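Local coordinates for Low molecular weight phosphotyrosine protein phosphatase 1 (Drosophila melanogaster, PDB 7CUY) that probably removes phosphate from tyrosine-phosphorylated proteins and from small aryl and acyl phosphates, as a low molecular weight protein tyrosine phosphatase, at residues 2-7 with 34-39. Residues are numbered along the deposited sequence; the frame is centred on the assembly and turned at random.
Sequences VRKVLM and DVEVDS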
loop_
_atom_site.group_PDB
_atom_site.type_symbol
_atom_site.label_atom_id
_atom_site.label_comp_id
_atom_site.label_asym_id
_atom_site.label_seq_id
_atom_site.Cartn_x
_atom_site.Cartn_y
_atom_site.Cartn_z
ATOM N N VAL A 2 10.655 -3.274 -16.205
ATOM C CA VAL A 2 10.113 -3.485 -14.865
ATOM C C VAL A 2 8.800 -2.707 -14.704
ATOM O O VAL A 2 8.649 -1.609 -15.227
ATOM C CB VAL A 2 11.138 -3.077 -13.777
ATOM C CG1 VAL A 2 10.620 -3.387 -12.377
ATOM C CG2 VAL A 2 12.461 -3.782 -14.000
ATOM N N ARG A 3 7.845 -3.304 -14.008
ATOM C CA ARG A 3 6.635 -2.619 -13.578
ATOM C C ARG A 3 6.884 -2.115 -12.168
ATOM O O ARG A 3 7.489 -2.812 -11.362
ATOM C CB ARG A 3 5.431 -3.574 -13.574
ATOM C CG ARG A 3 4.585 -3.657 -14.846
ATOM C CD ARG A 3 5.006 -4.798 -15.788
ATOM N NE ARG A 3 5.118 -6.143 -15.205
ATOM C CZ ARG A 3 4.163 -7.075 -15.258
ATOM N NH1 ARG A 3 2.991 -6.808 -15.832
ATOM N NH2 ARG A 3 4.368 -8.279 -14.727
ATOM N N LYS A 4 6.421 -0.916 -11.854
ATOM C CA LYS A 4 6.667 -0.359 -10.533
ATOM C C LYS A 4 5.347 0.016 -9.874
ATOM O O LYS A 4 4.533 0.715 -10.481
ATOM C CB LYS A 4 7.605 0.839 -10.629
ATOM C CG LYS A 4 9.043 0.435 -10.974
ATOM C CD LYS A 4 9.999 1.612 -10.915
ATOM C CE LYS A 4 11.424 1.222 -11.339
ATOM N NZ LYS A 4 11.938 2.042 -12.482
ATOM N N VAL A 5 5.155 -0.441 -8.630
ATOM C CA VAL A 5 3.938 -0.228 -7.842
ATOM C C VAL A 5 4.319 0.536 -6.579
ATOM O O VAL A 5 5.302 0.182 -5.917
ATOM C CB VAL A 5 3.261 -1.564 -7.465
ATOM C CG1 VAL A 5 2.160 -1.348 -6.419
ATOM C CG2 VAL A 5 2.667 -2.248 -8.690
ATOM N N LEU A 6 3.540 1.562 -6.231
ATOM C CA LEU A 6 3.775 2.384 -5.039
ATOM C C LEU A 6 2.537 2.377 -4.158
ATOM O O LEU A 6 1.462 2.799 -4.600
ATOM C CB LEU A 6 4.131 3.821 -5.431
ATOM C CG LEU A 6 4.503 4.788 -4.296
ATOM C CD1 LEU A 6 5.796 4.341 -3.575
ATOM C CD2 LEU A 6 4.635 6.221 -4.809
ATOM N N MET A 7 2.665 1.900 -2.919
ATOM C CA MET A 7 1.544 1.946 -1.977
ATOM C C MET A 7 1.604 3.214 -1.132
ATOM O O MET A 7 2.639 3.513 -0.544
ATOM C CB MET A 7 1.543 0.727 -1.055
ATOM C CG MET A 7 1.574 -0.593 -1.793
ATOM S SD MET A 7 0.062 -0.902 -2.701
ATOM C CE MET A 7 0.286 -2.660 -3.125
ATOM N N ASP A 34 9.403 -9.359 -12.310
ATOM C CA ASP A 34 9.616 -8.077 -12.962
ATOM C C ASP A 34 8.711 -6.981 -12.408
ATOM O O ASP A 34 8.263 -6.120 -13.165
ATOM C CB ASP A 34 9.392 -8.228 -14.461
ATOM C CG ASP A 34 7.955 -8.588 -14.791
ATOM O OD1 ASP A 34 7.280 -9.244 -13.964
ATOM O OD2 ASP A 34 7.492 -8.202 -15.882
ATOM N N VAL A 35 8.412 -7.008 -11.108
ATOM C CA VAL A 35 7.556 -6.000 -10.480
ATOM C C VAL A 35 8.236 -5.536 -9.197
ATOM O O VAL A 35 8.499 -6.347 -8.304
ATOM C CB VAL A 35 6.140 -6.527 -10.175
ATOM C CG1 VAL A 35 5.283 -5.415 -9.547
ATOM C CG2 VAL A 35 5.458 -7.086 -11.427
ATOM N N GLU A 36 8.516 -4.238 -9.107
ATOM C CA GLU A 36 9.098 -3.615 -7.922
ATOM C C GLU A 36 7.998 -2.915 -7.133
ATOM O O GLU A 36 7.064 -2.370 -7.719
ATOM C CB GLU A 36 10.199 -2.624 -8.331
ATOM C CG GLU A 36 10.627 -1.616 -7.263
ATOM C CD GLU A 36 11.212 -0.324 -7.871
ATOM O OE1 GLU A 36 12.253 -0.410 -8.572
ATOM O OE2 GLU A 36 10.624 0.764 -7.649
ATOM N N VAL A 37 8.097 -2.962 -5.806
ATOM C CA VAL A 37 7.094 -2.411 -4.906
ATOM C C VAL A 37 7.778 -1.487 -3.901
ATOM O O VAL A 37 8.832 -1.821 -3.364
ATOM C CB VAL A 37 6.320 -3.518 -4.162
ATOM C CG1 VAL A 37 5.077 -2.942 -3.488
ATOM C CG2 VAL A 37 5.942 -4.671 -5.114
ATOM N N ASP A 38 7.156 -0.340 -3.627
ATOM C CA ASP A 38 7.651 0.648 -2.674
ATOM C C ASP A 38 6.429 1.186 -1.946
ATOM O O ASP A 38 5.294 0.864 -2.313
ATOM C CB ASP A 38 8.444 1.739 -3.401
ATOM C CG ASP A 38 9.259 2.647 -2.455
ATOM O OD1 ASP A 38 9.607 2.229 -1.326
ATOM O OD2 ASP A 38 9.583 3.791 -2.876
ATOM N N SER A 39 6.638 1.977 -0.892
ATOM C CA SER A 39 5.510 2.663 -0.261
ATOM C C SER A 39 5.947 4.054 0.195
ATOM O O SER A 39 7.138 4.316 0.356
ATOM C CB SER A 39 4.930 1.861 0.919
ATOM O OG SER A 39 5.880 1.729 1.965
#
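Arg3, Val5 and Met7 pair with Val35, Val37 and Ser39 in parallel register, their N-H groups bonded to the carbonyls of Asp34, Glu36 and Asp38, as in Met7 N to Asp38 O at 2.9 Å; Arg3 O and Val5 O accept from Glu36 N and Asp38 N. Short CA-H...O contacts, such as Val35 CA to Arg3 O at 3.3 Å, run beside them.

The pairing illustrates the beta-alpha-beta crossover: helix 15-29 links the two strands, and 35-41 forms an outer edge of the four-stranded parallel sheet. Strand 3-9 ends at Cys9, probably the nucleophile, so the crossover probably sets the base of the active-site loop. On that helix's side Val5 CG2 meets Val35 CG1 at 4.2 Å, while Val37 rests on Val24 and Leu27 and Met7 reaches Met23. On the other face Leu6 CD1 lies 3.7 Å from Asp38 CB, and Asp38 OD2 forms a salt bridge with Arg71.

Charged groups meet where the two strands begin, Asp34 in the loop just before 35-41. Bends at chi2 (94°) and chi3 place CD and NE of Arg3. Asp34 OD1 lies at the guanidinium edge, near its plane, and Arg3 NH2 forms a salt bridge to it (3.2 Å) on the syn side but 26° out of the carboxylate plane, the two planes being 41° apart. Arg3 NH1 bonds the carbonyl of Leu153 in the C-terminal helix; an alanine in place of Arg3 would probably cost Asp34 this countercharge and leave that helix end less firmly tied to the sheet. Lys4 instead lays its aliphatic chain against the Glu36 carboxylate, CE 3.3 Å from OE1, while Lys4 NZ stays 4.6 Å from Glu36 OE1.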